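Long-range contact in peptidyl-tRNA hydrolase (Thermoplasma acidophilum, PDB 1RLK), which probably hydrolyses peptidyl-tRNAs that drop off the ribosome during protein synthesis, releasing the tRNA and an N-acyl amino acid: residues 2-7 and 52-57. Numbering follows the deposited sequence.
Sequences VKKMVI and RKIVVK
Lys4 and Arg52 run side by side and point the same way. Lys4 bends at chi2 (-98°), which brings its CD to 3.7 Å from Arg52 CB and lays the end of its chain over one face of the guanidinium, with Lys4 CE 3.5 Å from Arg52 NH2. The two cationic tips stand close: Lys4 NZ is 3.4 Å from Arg52 NH2, two donors that cannot bond to each other. A water accepts from Lys4 NZ at 2.6 Å and weakly from Arg52 NH2, and Glu104 forms a salt bridge with Lys4 NZ that probably offsets the repulsion. With an alanine in place of Lys4, Glu104 would probably lose this cationic mate and the Arg52 side chain would be freer to turn. Further along this face, Val6 has CG1 anti to its backbone N, which carries that methyl to 4.1 Å from Val56 CG2, the two valines meeting obliquely, while Val6 CG2 faces Ile54 CB. The opposite face carries Met5, Lys53, Ile7 and Val55; Met5 CB lies beside Lys53 CG, and Ile7 CD1 reaches Lys53 CB at 4.2 Å. Between the two faces, the parallel pairing is regular: Met5 N gives to Arg52 O, Ile54 N to Met5 O (2.8 Å), Ile7 N to Ile54 O and Val56 N to Ile7 O (3.0 Å), so both backbone groups of Met5 and Ile7 are used. Strand 53-58 lies at the edge of the four-stranded mixed sheet, and strand 3-10 pairs on its other side with the antiparallel strand 94-103. Helices 17-38 and 40-48 lie in the connection between the parallel strands and cover the Met5 face, Ile7 meeting Val24 and Ala27 and Met5 touching Trp46; helix 104-111 covers Val6 on the other, completing an alpha/beta/alpha sandwich.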
loop_
_atom_site.group_PDB
_atom_site.type_symbol
_atom_site.label_atom_id
_atom_site.label_comp_id
_atom_site.label_asym_id
_atom_site.label_seq_id
_atom_site.Cartn_x
_atom_site.Cartn_y
_atom_site.Cartn_z
ATOM N N VAL A 2 2.671 -16.794 1.624
ATOM C CA VAL A 2 2.556 -16.515 3.091
ATOM C C VAL A 2 3.145 -15.131 3.440
ATOM O O VAL A 2 2.723 -14.486 4.417
ATOM C CB VAL A 2 3.186 -17.674 3.919
ATOM C CG1 VAL A 2 3.744 -17.210 5.267
ATOM C CG2 VAL A 2 2.166 -18.794 4.129
ATOM N N LYS A 3 4.124 -14.677 2.654
ATOM C CA LYS A 3 4.446 -13.258 2.633
ATOM C C LYS A 3 3.469 -12.620 1.654
ATOM O O LYS A 3 3.220 -13.166 0.583
ATOM C CB LYS A 3 5.892 -13.002 2.210
ATOM C CG LYS A 3 6.945 -13.587 3.153
ATOM C CD LYS A 3 6.834 -13.036 4.578
ATOM C CE LYS A 3 7.950 -13.562 5.481
ATOM N NZ LYS A 3 7.531 -14.813 6.144
ATOM N N LYS A 4 2.862 -11.509 2.058
ATOM C CA LYS A 4 1.964 -10.755 1.198
ATOM C C LYS A 4 2.267 -9.254 1.275
ATOM O O LYS A 4 2.860 -8.777 2.226
ATOM C CB LYS A 4 0.504 -10.992 1.600
ATOM C CG LYS A 4 0.093 -12.477 1.805
ATOM C CD LYS A 4 -0.597 -13.075 0.594
ATOM C CE LYS A 4 -1.195 -14.463 0.904
ATOM N NZ LYS A 4 -2.677 -14.413 1.123
ATOM N N MET A 5 1.853 -8.530 0.249
ATOM C CA MET A 5 1.777 -7.077 0.284
ATOM C C MET A 5 0.314 -6.669 0.343
ATOM O O MET A 5 -0.510 -7.345 -0.231
ATOM C CB MET A 5 2.459 -6.512 -0.964
ATOM C CG MET A 5 2.175 -5.066 -1.215
ATOM S SD MET A 5 3.099 -4.433 -2.598
ATOM C CE MET A 5 4.670 -4.683 -2.073
ATOM N N VAL A 6 -0.023 -5.596 1.063
ATOM C CA VAL A 6 -1.363 -5.034 1.041
ATOM C C VAL A 6 -1.318 -3.623 0.485
ATOM O O VAL A 6 -0.424 -2.861 0.836
ATOM C CB VAL A 6 -1.977 -4.923 2.462
ATOM C CG1 VAL A 6 -3.395 -4.362 2.405
ATOM C CG2 VAL A 6 -1.933 -6.229 3.157
ATOM N N ILE A 7 -2.288 -3.267 -0.347
ATOM C CA ILE A 7 -2.476 -1.885 -0.737
ATOM C C ILE A 7 -3.887 -1.478 -0.416
ATOM O O ILE A 7 -4.832 -2.135 -0.835
ATOM C CB ILE A 7 -2.183 -1.663 -2.245
ATOM C CG1 ILE A 7 -0.811 -2.214 -2.604
ATOM C CG2 ILE A 7 -2.253 -0.177 -2.569
ATOM C CD1 ILE A 7 -0.847 -3.606 -3.190
ATOM N N ARG A 52 2.410 -11.985 -4.145
ATOM C CA ARG A 52 0.992 -11.891 -3.842
ATOM C C ARG A 52 0.629 -10.590 -3.148
ATOM O O ARG A 52 1.327 -10.137 -2.252
ATOM C CB ARG A 52 0.553 -13.058 -2.965
ATOM C CG ARG A 52 0.681 -14.400 -3.671
ATOM C CD ARG A 52 -0.606 -14.884 -4.271
ATOM N NE ARG A 52 -1.597 -15.220 -3.250
ATOM C CZ ARG A 52 -1.569 -16.312 -2.485
ATOM N NH1 ARG A 52 -0.598 -17.217 -2.615
ATOM N NH2 ARG A 52 -2.524 -16.501 -1.582
ATOM N N LYS A 53 -0.501 -10.034 -3.558
ATOM C CA LYS A 53 -0.985 -8.738 -3.104
ATOM C C LYS A 53 -2.447 -8.832 -2.731
ATOM O O LYS A 53 -3.230 -9.518 -3.406
ATOM C CB LYS A 53 -0.812 -7.704 -4.224
ATOM C CG LYS A 53 0.633 -7.401 -4.531
ATOM C CD LYS A 53 0.781 -6.547 -5.772
ATOM C CE LYS A 53 2.211 -6.437 -6.204
ATOM N NZ LYS A 53 2.817 -7.731 -6.646
ATOM N N ILE A 54 -2.805 -8.150 -1.651
ATOM C CA ILE A 54 -4.181 -7.990 -1.207
ATOM C C ILE A 54 -4.526 -6.509 -1.410
ATOM O O ILE A 54 -3.766 -5.648 -0.975
ATOM C CB ILE A 54 -4.286 -8.355 0.281
ATOM C CG1 ILE A 54 -3.944 -9.840 0.508
ATOM C CG2 ILE A 54 -5.664 -8.027 0.833
ATOM C CD1 ILE A 54 -3.638 -10.156 1.936
ATOM N N VAL A 55 -5.631 -6.209 -2.080
ATOM C CA VAL A 55 -6.068 -4.828 -2.284
ATOM C C VAL A 55 -7.394 -4.609 -1.562
ATOM O O VAL A 55 -8.396 -5.255 -1.865
ATOM C CB VAL A 55 -6.222 -4.497 -3.792
ATOM C CG1 VAL A 55 -6.554 -3.043 -3.997
ATOM C CG2 VAL A 55 -4.952 -4.897 -4.544
ATOM N N VAL A 56 -7.372 -3.716 -0.580
ATOM C CA VAL A 56 -8.558 -3.346 0.169
ATOM C C VAL A 56 -8.932 -1.914 -0.150
ATOM O O VAL A 56 -8.130 -1.139 -0.700
ATOM C CB VAL A 56 -8.345 -3.525 1.688
ATOM C CG1 VAL A 56 -8.112 -4.986 2.022
ATOM C CG2 VAL A 56 -7.167 -2.644 2.233
ATOM N N LYS A 57 -10.160 -1.559 0.190
ATOM C CA LYS A 57 -10.627 -0.204 0.045
ATOM C C LYS A 57 -10.925 0.395 1.419
ATOM O O LYS A 57 -11.294 -0.321 2.348
ATOM C CB LYS A 57 -11.812 -0.121 -0.909
ATOM C CG LYS A 57 -13.087 -0.819 -0.474
ATOM C CD LYS A 57 -14.142 -0.747 -1.580
ATOM C CE LYS A 57 -15.221 -1.825 -1.421
ATOM N NZ LYS A 57 -16.543 -1.359 -1.907
HETATM O O HOH W 1 4.024 -13.787 -2.632
HETATM O O HOH W 2 -4.071 -13.509 -0.821
#